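PDB 3MKB: hemoglobin subunit beta, which probably carries oxygen in the blood of the shortfin mako shark, binding it reversibly at a haem group within a four-chain haemoglobin. Local coordinates for residues B[126-129]-B[130-134]. Sequence-based numbering, arbitrary orientation.
With HEM (protoporphyrin IX containing Fe), chain F.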
loop_
_atom_site.group_PDB
_atom_site.type_symbol
_atom_site.label_atom_id
_atom_site.label_comp_id
_atom_site.label_asym_id
_atom_site.label_seq_id
_atom_site.Cartn_x
_atom_site.Cartn_y
_atom_site.Cartn_z
ATOM N N VAL B 126 9.145 12.593 3.888
ATOM C CA VAL B 126 10.312 12.822 4.738
ATOM C C VAL B 126 9.886 12.832 6.204
ATOM O O VAL B 126 10.518 12.207 7.048
ATOM C CB VAL B 126 11.027 14.146 4.376
ATOM C CG1 VAL B 126 12.145 14.455 5.341
ATOM C CG2 VAL B 126 11.609 14.055 3.033
ATOM N N VAL B 127 8.815 13.543 6.518
ATOM C CA VAL B 127 8.255 13.514 7.877
ATOM C C VAL B 127 7.793 12.096 8.272
ATOM O O VAL B 127 8.100 11.630 9.372
ATOM C CB VAL B 127 7.121 14.551 8.059
ATOM C CG1 VAL B 127 6.404 14.423 9.442
ATOM C CG2 VAL B 127 7.674 15.960 7.843
ATOM N N ILE B 128 7.086 11.393 7.393
ATOM C CA ILE B 128 6.644 10.023 7.754
ATOM C C ILE B 128 7.881 9.146 8.021
ATOM O O ILE B 128 7.939 8.405 9.017
ATOM C CB ILE B 128 5.742 9.359 6.674
ATOM C CG1 ILE B 128 4.391 10.102 6.557
ATOM C CG2 ILE B 128 5.504 7.840 7.007
ATOM C CD1 ILE B 128 3.630 9.836 5.198
ATOM N N ASP B 129 8.894 9.251 7.154
ATOM C CA ASP B 129 10.066 8.395 7.360
ATOM C C ASP B 129 10.726 8.717 8.708
ATOM O O ASP B 129 11.122 7.818 9.442
ATOM C CB ASP B 129 11.067 8.557 6.220
ATOM C CG ASP B 129 10.539 8.072 4.909
ATOM O OD1 ASP B 129 11.218 8.322 3.913
ATOM O OD2 ASP B 129 9.464 7.448 4.861
ATOM N N ALA B 130 10.792 9.999 9.045
ATOM C CA ALA B 130 11.447 10.471 10.275
ATOM C C ALA B 130 10.759 9.971 11.556
ATOM O O ALA B 130 11.422 9.480 12.488
ATOM C CB ALA B 130 11.507 11.962 10.279
ATOM N N ILE B 131 9.431 10.108 11.602
ATOM C CA ILE B 131 8.648 9.671 12.735
ATOM C C ILE B 131 8.457 8.120 12.785
ATOM O O ILE B 131 8.162 7.551 13.860
ATOM C CB ILE B 131 7.306 10.442 12.833
ATOM C CG1 ILE B 131 6.748 10.380 14.263
ATOM C CG2 ILE B 131 6.330 10.037 11.644
ATOM C CD1 ILE B 131 5.474 11.211 14.488
ATOM N N SER B 132 8.711 7.446 11.665
ATOM C CA SER B 132 8.701 5.969 11.616
ATOM C C SER B 132 10.017 5.287 11.952
ATOM O O SER B 132 10.042 4.069 12.129
ATOM C CB SER B 132 8.228 5.458 10.250
ATOM O OG SER B 132 6.978 6.013 9.917
ATOM N N SER B 133 11.090 6.055 12.083
ATOM C CA SER B 133 12.433 5.468 12.079
ATOM C C SER B 133 12.761 4.616 13.321
ATOM O O SER B 133 13.519 3.649 13.243
ATOM C CB SER B 133 13.504 6.548 11.860
ATOM O OG SER B 133 14.782 5.932 11.628
ATOM N N GLN B 134 12.121 4.914 14.448
ATOM C CA GLN B 134 12.378 4.145 15.662
ATOM C C GLN B 134 11.397 3.025 15.934
ATOM O O GLN B 134 11.346 2.514 17.056
ATOM C CB GLN B 134 12.393 5.093 16.849
ATOM C CG GLN B 134 13.453 6.177 16.675
ATOM C CD GLN B 134 14.870 5.593 16.602
ATOM O OE1 GLN B 134 15.714 6.080 15.829
ATOM N NE2 GLN B 134 15.141 4.551 17.417
HETATM C CHA HEM F . 1.920 13.058 20.473
HETATM C CHB HEM F . 3.898 14.788 16.428
HETATM C CHC HEM F . 1.200 11.694 13.970
HETATM C CHD HEM F . -1.025 10.115 18.021
HETATM C C1A HEM F . 2.722 13.698 19.580
HETATM C C2A HEM F . 3.797 14.553 19.955
HETATM C C3A HEM F . 4.324 15.041 18.847
HETATM C C4A HEM F . 3.609 14.503 17.746
HETATM C CMA HEM F . 5.517 16.018 18.772
HETATM C CAA HEM F . 4.244 14.890 21.396
HETATM C CBA HEM F . 5.167 13.807 21.939
HETATM C CGA HEM F . 5.683 14.262 23.294
HETATM O O1A HEM F . 6.622 15.096 23.348
HETATM O O2A HEM F . 5.154 13.796 24.319
HETATM C C1B HEM F . 3.357 14.133 15.377
HETATM C C2B HEM F . 3.666 14.337 13.964
HETATM C C3B HEM F . 2.889 13.464 13.298
HETATM C C4B HEM F . 2.087 12.693 14.257
HETATM C CMB HEM F . 4.667 15.351 13.319
HETATM C CAB HEM F . 2.847 13.273 11.774
HETATM C CBB HEM F . 3.019 12.015 11.347
HETATM C C1C HEM F . 0.344 11.025 14.849
HETATM C C2C HEM F . -0.731 10.126 14.492
HETATM C C3C HEM F . -1.343 9.728 15.597
HETATM C C4C HEM F . -0.675 10.320 16.712
HETATM C CMC HEM F . -1.176 9.703 13.091
HETATM C CAC HEM F . -2.535 8.747 15.701
HETATM C CBC HEM F . -3.585 8.808 14.848
HETATM C C1D HEM F . -0.494 10.806 19.063
HETATM C C2D HEM F . -0.921 10.756 20.449
HETATM C C3D HEM F . 0.019 11.695 21.182
HETATM C C4D HEM F . 0.909 12.213 20.183
HETATM C CMD HEM F . -2.082 9.945 21.056
HETATM C CAD HEM F . 0.061 12.073 22.683
HETATM C CBD HEM F . -0.951 13.151 22.996
HETATM C CGD HEM F . -0.985 13.234 24.531
HETATM O O1D HEM F . -0.569 14.292 25.072
HETATM O O2D HEM F . -1.411 12.268 25.258
HETATM N NA HEM F . 2.608 13.675 18.202
HETATM N NB HEM F . 2.426 13.137 15.508
HETATM N NC HEM F . 0.357 11.125 16.233
HETATM N ND HEM F . 0.588 11.655 18.963
HETATM FE FE HEM F . 1.537 12.271 17.209
HETATM O O HOH W 1 -0.117 13.601 16.618
#
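Ser132 grips the carbonyl oxygen of Ile128 twice, one turn back along helix 114-132. Ser132 N donates to Ile128 O at 2.9 Å, with a bent N-H...O angle of 137°, and Ser132 OG donates to the same Ile128 O at 2.7 Å. The two donors approach from opposite faces of the carbonyl plane, the hydroxyl standing 38° out of it. With chi1 at -54°, Ser132 OG lies beside its own backbone N, which turns it back onto the preceding turn and 3.7 Å from Ile128 CG2. Without the hydroxyl, as with an alanine here, Ile128 O would probably keep just the bent amide bond from this residue. One position earlier the helix is more regular: Ile131 N reaches Val127 O at 3.0 Å in a nearly straight bond. Ile131 CG1 is anti to the backbone N, and the extended chain carries Ile131 CD1 to 3.6 Å from haem C3B, over a pyrrole of the porphyrin. Ile131 CG2 instead rests against Val127 O. Farther out, Phe93 packs on both Ile131 and Ser132, while Ser79 OG hydrogen-bonds Ile131 O and Gln134 N, linking this part of the chain to helix 76-85. Asp129 OD2 accepts from Gln125 NE2, so its carboxylate is engaged earlier in the helix. The chemistry is consistent with a doubly bonded carbonyl steadying this turn, next to the apolar side chain that this globin helix presents to the haem.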